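Local coordinates for protein berberine bridge enzyme-like 28 (Arabidopsis thaliana, PDB 5D79) that binds FAD as an oxidoreductase of the berberine bridge enzyme-like family and takes part in adaptation to salt stress, at residues N472-D477 against F520-S525. Residues are numbered along the deposited sequence; the frame is centred on the assembly and turned at random.
Sequences NFKDMD and FCDEQS. With FAD (flavin-adenine dinucleotide), chain E.
The flat amide of Q524 reaches across to the loop 472-477: NE2 gives a bent hydrogen bond to D475 O (2.8 Å), which lies 27° out of the amide plane and is met from above its own carbonyl plane, 54° out of it. At the other end OE1 of Q524 lies 3.9 Å from K474 CG and accepts from Y499 OH. With NE2 also bonded to G479 O, three bonds fix the turn of this buried amide. An alanine here would probably leave D475 O without this donor and open a gap beside the K474 chain. The F473 ring meets the flavin obliquely, CE1 to FAD C10 at 3.5 Å. The carboxylate of D522 comes tip to tip with K474, OD2 and NZ forming a weak, long salt bridge (3.4 Å); OD2 also bonds S234 OG, and OD1 takes the Q524 backbone N (3.2 Å) in an Asx turn. M476, bent at both chi2 and chi3, lays its methyl CE against E523 CB (3.4 Å), while the E523 carboxylate is held by Y121 and R105. The firmer lysine bond is K474 NZ to FAD O3B (2.7 Å). Here two loops of the berberine-like C-terminal region pack together, one lining the FAD pocket of this flavoprotein oxidoreductase family.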
# COMPACT_ATOMS: atom_id res chain seq x y z
N ASN A 472 -1.61 -5.05 0.49
CA ASN A 472 -1.61 -3.63 0.83
C ASN A 472 -2.99 -2.99 0.59
O ASN A 472 -3.26 -1.90 1.07
CB ASN A 472 -0.53 -2.87 0.06
CG ASN A 472 0.77 -2.75 0.84
OD1 ASN A 472 0.79 -2.90 2.06
ND2 ASN A 472 1.85 -2.47 0.14
N PHE A 473 -3.85 -3.69 -0.14
CA PHE A 473 -5.26 -3.30 -0.21
C PHE A 473 -6.09 -4.27 0.65
O PHE A 473 -6.83 -5.09 0.11
CB PHE A 473 -5.78 -3.29 -1.66
CG PHE A 473 -5.09 -2.30 -2.58
CD1 PHE A 473 -4.61 -1.08 -2.10
CD2 PHE A 473 -4.91 -2.59 -3.93
CE1 PHE A 473 -3.97 -0.17 -2.96
CE2 PHE A 473 -4.26 -1.69 -4.79
CZ PHE A 473 -3.79 -0.48 -4.30
N LYS A 474 -5.94 -4.20 1.97
CA LYS A 474 -6.62 -5.14 2.87
C LYS A 474 -8.14 -5.15 2.68
O LYS A 474 -8.78 -4.09 2.61
CB LYS A 474 -6.29 -4.84 4.34
CG LYS A 474 -5.25 -5.77 4.97
CD LYS A 474 -5.24 -5.61 6.48
CE LYS A 474 -3.84 -5.80 7.07
NZ LYS A 474 -3.78 -5.33 8.49
N ASP A 475 -8.72 -6.35 2.59
CA ASP A 475 -10.14 -6.52 2.33
C ASP A 475 -10.73 -7.65 3.19
O ASP A 475 -10.55 -8.83 2.92
CB ASP A 475 -10.36 -6.77 0.83
CG ASP A 475 -11.83 -6.79 0.43
OD1 ASP A 475 -12.70 -6.37 1.24
OD2 ASP A 475 -12.10 -7.22 -0.71
N MET A 476 -11.44 -7.25 4.24
CA MET A 476 -12.09 -8.20 5.14
C MET A 476 -13.13 -9.05 4.43
O MET A 476 -13.51 -10.12 4.93
CB MET A 476 -12.76 -7.46 6.29
CG MET A 476 -11.80 -6.61 7.07
SD MET A 476 -10.76 -7.70 8.02
CE MET A 476 -11.66 -7.61 9.57
N ASP A 477 -13.60 -8.56 3.29
CA ASP A 477 -14.62 -9.25 2.50
C ASP A 477 -14.08 -10.53 1.85
O ASP A 477 -14.86 -11.37 1.42
CB ASP A 477 -15.19 -8.32 1.42
CG ASP A 477 -16.09 -7.24 2.00
OD1 ASP A 477 -16.44 -7.32 3.20
OD2 ASP A 477 -16.45 -6.31 1.24
N PHE A 520 1.70 -11.36 17.58
CA PHE A 520 1.35 -10.41 16.53
C PHE A 520 0.25 -10.97 15.63
O PHE A 520 0.52 -11.72 14.70
CB PHE A 520 2.59 -10.04 15.73
CG PHE A 520 3.63 -9.34 16.56
CD1 PHE A 520 3.51 -8.00 16.84
CD2 PHE A 520 4.70 -10.04 17.08
CE1 PHE A 520 4.45 -7.35 17.61
CE2 PHE A 520 5.65 -9.40 17.86
CZ PHE A 520 5.52 -8.06 18.12
N CYS A 521 -1.00 -10.61 15.94
CA CYS A 521 -2.15 -11.10 15.20
C CYS A 521 -3.21 -10.02 15.01
O CYS A 521 -3.44 -9.20 15.89
CB CYS A 521 -2.77 -12.32 15.92
SG CYS A 521 -3.72 -11.99 17.45
N ASP A 522 -3.84 -10.01 13.84
CA ASP A 522 -5.05 -9.22 13.60
C ASP A 522 -6.11 -10.11 12.96
O ASP A 522 -6.02 -11.34 13.04
CB ASP A 522 -4.76 -7.98 12.72
CG ASP A 522 -3.93 -8.28 11.48
OD1 ASP A 522 -4.10 -9.34 10.86
OD2 ASP A 522 -3.11 -7.43 11.11
N GLU A 523 -7.10 -9.50 12.32
CA GLU A 523 -8.23 -10.25 11.78
C GLU A 523 -7.91 -11.07 10.50
O GLU A 523 -8.73 -11.90 10.09
CB GLU A 523 -9.38 -9.28 11.51
CG GLU A 523 -10.07 -8.74 12.78
CD GLU A 523 -9.24 -7.70 13.54
OE1 GLU A 523 -8.30 -7.12 12.94
OE2 GLU A 523 -9.52 -7.48 14.74
N GLN A 524 -6.75 -10.84 9.90
CA GLN A 524 -6.32 -11.56 8.70
C GLN A 524 -4.85 -12.03 8.76
O GLN A 524 -4.25 -12.40 7.74
CB GLN A 524 -6.52 -10.69 7.46
CG GLN A 524 -7.91 -10.75 6.84
CD GLN A 524 -7.97 -10.06 5.48
OE1 GLN A 524 -7.11 -9.25 5.14
NE2 GLN A 524 -8.99 -10.39 4.69
N SER A 525 -4.26 -12.03 9.95
CA SER A 525 -2.84 -12.34 10.08
C SER A 525 -2.51 -13.79 9.68
O SER A 525 -3.39 -14.67 9.64
CB SER A 525 -2.36 -12.06 11.51
OG SER A 525 -3.07 -12.84 12.45
PA FAD E . -0.81 1.62 8.51
O1A FAD E . -2.29 1.59 8.76
O2A FAD E . -0.06 2.44 9.53
O5B FAD E . -0.24 0.11 8.43
C5B FAD E . -0.91 -0.89 7.66
C4B FAD E . -0.59 -2.31 8.14
O4B FAD E . 0.81 -2.45 8.31
C3B FAD E . -1.24 -2.61 9.48
O3B FAD E . -1.67 -3.95 9.55
C2B FAD E . -0.13 -2.33 10.47
O2B FAD E . -0.26 -3.08 11.66
C1B FAD E . 1.13 -2.65 9.67
N9A FAD E . 2.32 -1.87 10.06
C8A FAD E . 2.55 -0.52 9.91
N7A FAD E . 3.79 -0.24 10.39
C5A FAD E . 4.36 -1.39 10.83
C6A FAD E . 5.60 -1.69 11.40
N6A FAD E . 6.58 -0.80 11.39
N1A FAD E . 5.89 -2.99 11.75
C2A FAD E . 4.97 -3.99 11.52
N3A FAD E . 3.75 -3.69 10.96
C4A FAD E . 3.44 -2.41 10.61
N1 FAD E . -0.31 0.92 -2.02
C2 FAD E . 0.40 0.67 -3.18
O2 FAD E . 1.33 -0.14 -3.18
N3 FAD E . 0.08 1.37 -4.34
C4 FAD E . -0.94 2.30 -4.35
O4 FAD E . -1.13 2.98 -5.37
C4X FAD E . -1.64 2.56 -3.18
N5 FAD E . -2.58 3.58 -3.12
C5X FAD E . -3.03 4.03 -1.88
C6 FAD E . -3.77 5.20 -1.76
C7 FAD E . -4.23 5.63 -0.51
C7M FAD E . -5.04 6.88 -0.39
C8 FAD E . -3.89 4.91 0.64
C8M FAD E . -4.39 5.33 1.99
C9 FAD E . -3.15 3.74 0.52
C9A FAD E . -2.77 3.27 -0.74
N10 FAD E . -2.06 2.08 -0.87
C10 FAD E . -1.29 1.89 -2.00
C1' FAD E . -2.06 1.07 0.23
C2' FAD E . -0.94 1.25 1.24
O2' FAD E . 0.29 0.99 0.60
C3' FAD E . -1.19 0.29 2.39
O3' FAD E . -2.37 0.68 3.05
C4' FAD E . -0.07 0.32 3.41
O4' FAD E . -0.06 -0.89 4.12
C5' FAD E . -0.34 1.41 4.41
O5' FAD E . 0.84 1.66 5.14
P FAD E . 0.77 2.73 6.33
O1P FAD E . 2.02 2.65 7.16
O2P FAD E . 0.56 4.12 5.79
O3P FAD E . -0.59 2.23 7.04